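PDB 4DNH: uncharacterized protein, which is of unknown function but folds as a TIM barrel and may be an enzyme related to dihydrodipicolinate synthase. Local coordinates for residues E62-L65 against A66-R70; V328-A331 against Y332-L336. All coordinates share one frame; numbering follows the deposited sequence.

Interaction 1 (E62-L65 against A66-R70); sequences ERTL and AFRHR
Thr64 and Arg68, one helical turn apart, show how a side chain can use a carbonyl of its own helix. Thr64 O receives NH1 of Arg68 at 2.8 Å; the donor stands above the carbonyl plane, 39° out of it. A bend at chi2 (88°) folds the arginine chain back, and the methyl CG2 of Thr64 lies over one face of the guanidinium, 3.3 Å from NH1. NH1 reaches His42 O as well, and NE makes a salt bridge with Glu80. Thr64 OG1 is held by Asp60 O and Val44 N. Main-chain bonds run from Ala66 N to Glu62 O (2.9 Å) and from His69 N to Leu65 O (3.2 Å). Toward solvent, Arg63 NE meets OE1 of Glu62 at 2.9 Å on the syn side of the carboxylate, NH1 bonds to Leu336 O, and NH2 passes 3.5 Å from Ala66 CB. A leucine in place of Arg68 would probably leave Glu80 without its charged mate and Thr64 O without its side-chain donor. Helix 61-73, which links barrel strands 37-40 and 77-80, thus carries a buried charge whose hydrogen bonds and salt bridge are likely to offset the cost of burying it.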
loop_
_atom_site.group_PDB
_atom_site.type_symbol
_atom_site.label_atom_id
_atom_site.label_comp_id
_atom_site.label_asym_id
_atom_site.label_seq_id
_atom_site.Cartn_x
_atom_site.Cartn_y
_atom_site.Cartn_z
ATOM N N GLU A 62 0.354 12.792 -15.092
ATOM C CA GLU A 62 1.053 13.905 -14.478
ATOM C C GLU A 62 0.774 13.921 -12.979
ATOM O O GLU A 62 1.701 13.938 -12.166
ATOM C CB GLU A 62 0.642 15.221 -15.152
ATOM C CG GLU A 62 1.499 16.422 -14.776
ATOM C CD GLU A 62 0.880 17.326 -13.706
ATOM O OE1 GLU A 62 -0.056 16.905 -12.987
ATOM O OE2 GLU A 62 1.343 18.488 -13.579
ATOM N N ARG A 63 -0.501 13.879 -12.611
ATOM C CA ARG A 63 -0.856 13.893 -11.215
ATOM C C ARG A 63 -0.394 12.620 -10.472
ATOM O O ARG A 63 0.052 12.701 -9.324
ATOM C CB ARG A 63 -2.351 14.116 -11.069
ATOM C CG ARG A 63 -2.734 14.938 -9.854
ATOM C CD ARG A 63 -2.768 16.431 -10.149
ATOM N NE ARG A 63 -1.446 16.987 -10.426
ATOM C CZ ARG A 63 -0.531 17.319 -9.515
ATOM N NH1 ARG A 63 -0.763 17.157 -8.221
ATOM N NH2 ARG A 63 0.636 17.819 -9.911
ATOM N N THR A 64 -0.481 11.461 -11.120
ATOM C CA THR A 64 -0.025 10.198 -10.524
ATOM C C THR A 64 1.478 10.205 -10.277
ATOM O O THR A 64 1.928 9.860 -9.185
ATOM C CB THR A 64 -0.410 8.993 -11.406
ATOM O OG1 THR A 64 -1.837 8.904 -11.477
ATOM C CG2 THR A 64 0.135 7.696 -10.861
ATOM N N LEU A 65 2.256 10.621 -11.279
ATOM C CA LEU A 65 3.713 10.682 -11.119
ATOM C C LEU A 65 4.163 11.780 -10.163
ATOM O O LEU A 65 5.122 11.589 -9.424
ATOM C CB LEU A 65 4.431 10.789 -12.457
ATOM C CG LEU A 65 4.080 9.757 -13.526
ATOM C CD1 LEU A 65 4.611 10.199 -14.895
ATOM C CD2 LEU A 65 4.596 8.377 -13.138
ATOM N N ALA A 66 3.469 12.912 -10.148
ATOM C CA ALA A 66 3.779 13.962 -9.168
ATOM C C ALA A 66 3.749 13.408 -7.748
ATOM O O ALA A 66 4.524 13.827 -6.899
ATOM C CB ALA A 66 2.843 15.146 -9.295
ATOM N N PHE A 67 2.874 12.444 -7.495
ATOM C CA PHE A 67 2.802 11.860 -6.154
ATOM C C PHE A 67 3.977 10.920 -5.821
ATOM O O PHE A 67 4.424 10.882 -4.690
ATOM C CB PHE A 67 1.453 11.185 -5.926
ATOM C CG PHE A 67 1.260 10.714 -4.533
ATOM C CD1 PHE A 67 0.937 11.617 -3.519
ATOM C CD2 PHE A 67 1.411 9.361 -4.218
ATOM C CE1 PHE A 67 0.765 11.187 -2.212
ATOM C CE2 PHE A 67 1.239 8.932 -2.916
ATOM C CZ PHE A 67 0.918 9.845 -1.912
ATOM N N ARG A 68 4.470 10.158 -6.789
ATOM C CA ARG A 68 5.747 9.472 -6.610
ATOM C C ARG A 68 6.896 10.425 -6.222
ATOM O O ARG A 68 7.702 10.102 -5.342
ATOM C CB ARG A 68 6.105 8.674 -7.855
ATOM C CG ARG A 68 5.378 7.343 -7.954
ATOM C CD ARG A 68 4.037 7.471 -8.655
ATOM N NE ARG A 68 3.204 6.285 -8.428
ATOM C CZ ARG A 68 1.930 6.294 -8.027
ATOM N NH1 ARG A 68 1.299 7.454 -7.814
ATOM N NH2 ARG A 68 1.291 5.130 -7.835
ATOM N N HIS A 69 6.965 11.600 -6.851
ATOM C CA HIS A 69 8.020 12.573 -6.525
ATOM C C HIS A 69 7.888 13.114 -5.131
ATOM O O HIS A 69 8.902 13.306 -4.427
ATOM C CB HIS A 69 8.091 13.716 -7.545
ATOM C CG HIS A 69 8.631 13.297 -8.890
ATOM N ND1 HIS A 69 9.949 13.120 -9.124
ATOM C CD2 HIS A 69 7.978 13.011 -10.091
ATOM C CE1 HIS A 69 10.135 12.749 -10.408
ATOM N NE2 HIS A 69 8.925 12.680 -10.999
ATOM N N ARG A 70 6.650 13.350 -4.709
ATOM C CA ARG A 70 6.359 13.738 -3.327
ATOM C C ARG A 70 6.906 12.697 -2.353
ATOM O O ARG A 70 7.498 13.055 -1.316
ATOM C CB ARG A 70 4.848 13.908 -3.118
ATOM C CG ARG A 70 4.431 14.535 -1.797
ATOM C CD ARG A 70 2.910 14.557 -1.710
ATOM N NE ARG A 70 2.351 14.551 -0.350
ATOM C CZ ARG A 70 2.252 15.628 0.432
ATOM N NH1 ARG A 70 2.707 16.817 0.005
ATOM N NH2 ARG A 70 1.714 15.517 1.648
#

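Interaction 2 (V328-A331 against Y332-L336); sequences VFLA and YLNGL
Tyr332, the next-to-last residue of helix 323-333, sits one turn on from Val328 and touches Phe329, and the residues after it illustrate how a helix is brought to an end. Its N donates to Val328 O at 2.9 Å, and its side chain, running at a slant to that of Phe329, touches CE1 of Phe329 through CD2 at 4.2 Å. Leu333 comes next, its N bonded to Phe329 O. With CG set beside the backbone N (chi1 -70°), this leucine places CG over one face of the Phe329 ring, toward the rim, and its CD1 lies 3.6 Å from Phe329 CE2. The same methyl meets CD1 of Leu330 at 3.9 Å, the two leucine side chains crossing at about a right angle. Asn334, the first residue to leave helical torsions, still gives its N to Leu330 O at 3.0 Å. Its amide packs ND2 against Leu330 CG at 3.7 Å, while OD1 accepts a bond from Ala369 N. Gly335 then turns the chain with a positive phi of 71°, as the C-prime residue of a Schellman motif: its N returns to Tyr332 O, and Leu336 N closes the motif on Ala331 O at 3.0 Å in a nearly straight bond (168°). Leu336 finally lays CD1 beside Ala331 CB, 4.1 Å away, an apolar contact between residues flanking the turn. Around this helix end, Phe329 packs on Leu355 and Leu358 of helix 352-364, where Leu330 and Leu333 also find partners. Helix 371-384 meets Phe329 and Tyr332 through Val381, Arg377 of the same helix donates to Tyr332 O, and Val328 and Ala331 rest on His42, in the loop just after barrel strand 37-40.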
loop_
_atom_site.group_PDB
_atom_site.type_symbol
_atom_site.label_atom_id
_atom_site.label_comp_id
_atom_site.label_asym_id
_atom_site.label_seq_id
_atom_site.Cartn_x
_atom_site.Cartn_y
_atom_site.Cartn_z
ATOM N N VAL A 328 -7.119 8.157 -1.074
ATOM C CA VAL A 328 -7.312 9.142 -2.104
ATOM C C VAL A 328 -8.129 10.333 -1.579
ATOM O O VAL A 328 -7.848 11.484 -1.922
ATOM C CB VAL A 328 -7.980 8.512 -3.326
ATOM C CG1 VAL A 328 -8.250 9.563 -4.391
ATOM C CG2 VAL A 328 -7.126 7.370 -3.857
ATOM N N PHE A 329 -9.111 10.085 -0.722
ATOM C CA PHE A 329 -9.809 11.223 -0.113
ATOM C C PHE A 329 -8.842 12.111 0.661
ATOM O O PHE A 329 -8.942 13.333 0.626
ATOM C CB PHE A 329 -10.941 10.770 0.802
ATOM C CG PHE A 329 -11.792 11.904 1.309
ATOM C CD1 PHE A 329 -12.614 12.621 0.447
ATOM C CD2 PHE A 329 -11.782 12.249 2.647
ATOM C CE1 PHE A 329 -13.411 13.649 0.905
ATOM C CE2 PHE A 329 -12.575 13.280 3.116
ATOM C CZ PHE A 329 -13.392 13.981 2.240
ATOM N N LEU A 330 -7.900 11.496 1.363
ATOM C CA LEU A 330 -6.945 12.276 2.100
ATOM C C LEU A 330 -5.996 13.035 1.145
ATOM O O LEU A 330 -5.723 14.214 1.364
ATOM C CB LEU A 330 -6.219 11.427 3.147
ATOM C CG LEU A 330 -5.484 12.274 4.206
ATOM C CD1 LEU A 330 -6.349 13.407 4.762
ATOM C CD2 LEU A 330 -4.851 11.430 5.315
ATOM N N ALA A 331 -5.531 12.384 0.076
ATOM C CA ALA A 331 -4.796 13.101 -0.967
ATOM C C ALA A 331 -5.558 14.334 -1.462
ATOM O O ALA A 331 -4.957 15.392 -1.643
ATOM C CB ALA A 331 -4.449 12.188 -2.131
ATOM N N TYR A 332 -6.868 14.185 -1.681
ATOM C CA TYR A 332 -7.746 15.274 -2.148
ATOM C C TYR A 332 -7.829 16.405 -1.143
ATOM O O TYR A 332 -7.787 17.577 -1.515
ATOM C CB TYR A 332 -9.155 14.750 -2.445
ATOM C CG TYR A 332 -10.210 15.822 -2.672
ATOM C CD1 TYR A 332 -10.206 16.603 -3.834
ATOM C CD2 TYR A 332 -11.224 16.043 -1.734
ATOM C CE1 TYR A 332 -11.169 17.579 -4.053
ATOM C CE2 TYR A 332 -12.191 17.011 -1.939
ATOM C CZ TYR A 332 -12.163 17.772 -3.106
ATOM O OH TYR A 332 -13.120 18.745 -3.316
ATOM N N LEU A 333 -7.949 16.059 0.135
ATOM C CA LEU A 333 -7.964 17.081 1.183
ATOM C C LEU A 333 -6.645 17.834 1.235
ATOM O O LEU A 333 -6.624 19.012 1.565
ATOM C CB LEU A 333 -8.273 16.477 2.557
ATOM C CG LEU A 333 -9.692 15.959 2.786
ATOM C CD1 LEU A 333 -9.741 15.261 4.140
ATOM C CD2 LEU A 333 -10.743 17.058 2.659
ATOM N N ASN A 334 -5.549 17.145 0.923
ATOM C CA ASN A 334 -4.226 17.744 1.008
ATOM C C ASN A 334 -3.819 18.417 -0.294
ATOM O O ASN A 334 -2.685 18.870 -0.434
ATOM C CB ASN A 334 -3.195 16.692 1.399
ATOM C CG ASN A 334 -3.318 16.273 2.840
ATOM O OD1 ASN A 334 -3.500 17.114 3.719
ATOM N ND2 ASN A 334 -3.212 14.973 3.101
ATOM N N GLY A 335 -4.745 18.472 -1.251
ATOM C CA GLY A 335 -4.518 19.192 -2.507
ATOM C C GLY A 335 -3.521 18.545 -3.451
ATOM O O GLY A 335 -2.917 19.220 -4.254
ATOM N N LEU A 336 -3.355 17.234 -3.361
ATOM C CA LEU A 336 -2.418 16.530 -4.220
ATOM C C LEU A 336 -3.112 16.196 -5.519
ATOM O O LEU A 336 -2.468 15.860 -6.519
ATOM C CB LEU A 336 -1.909 15.268 -3.531
ATOM C CG LEU A 336 -1.383 15.499 -2.099
ATOM C CD1 LEU A 336 -0.921 14.189 -1.486
ATOM C CD2 LEU A 336 -0.274 16.553 -2.057
#

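The two contacts, their centres 13 Å apart, represent the first turns of one helix and the end of another. Interaction 1 is partly buried, with one salt bridge near solvent and another, from Arg68 to Glu80, on its buried side; interaction 2 is a buried contact, largely apolar, whose main-chain bonds terminate helix 323-333. They meet at Leu336: its O lies 2.7 Å from Arg63 NH1, a probable hydrogen bond, while its CD1 packs 3.5 Å from Phe67 CE1. Both also lean on His42, which Phe67 approaches from one contact and Val328 and Ala331 from the other. A barrel helix and a helix that follows the last barrel strand in sequence are thereby joined.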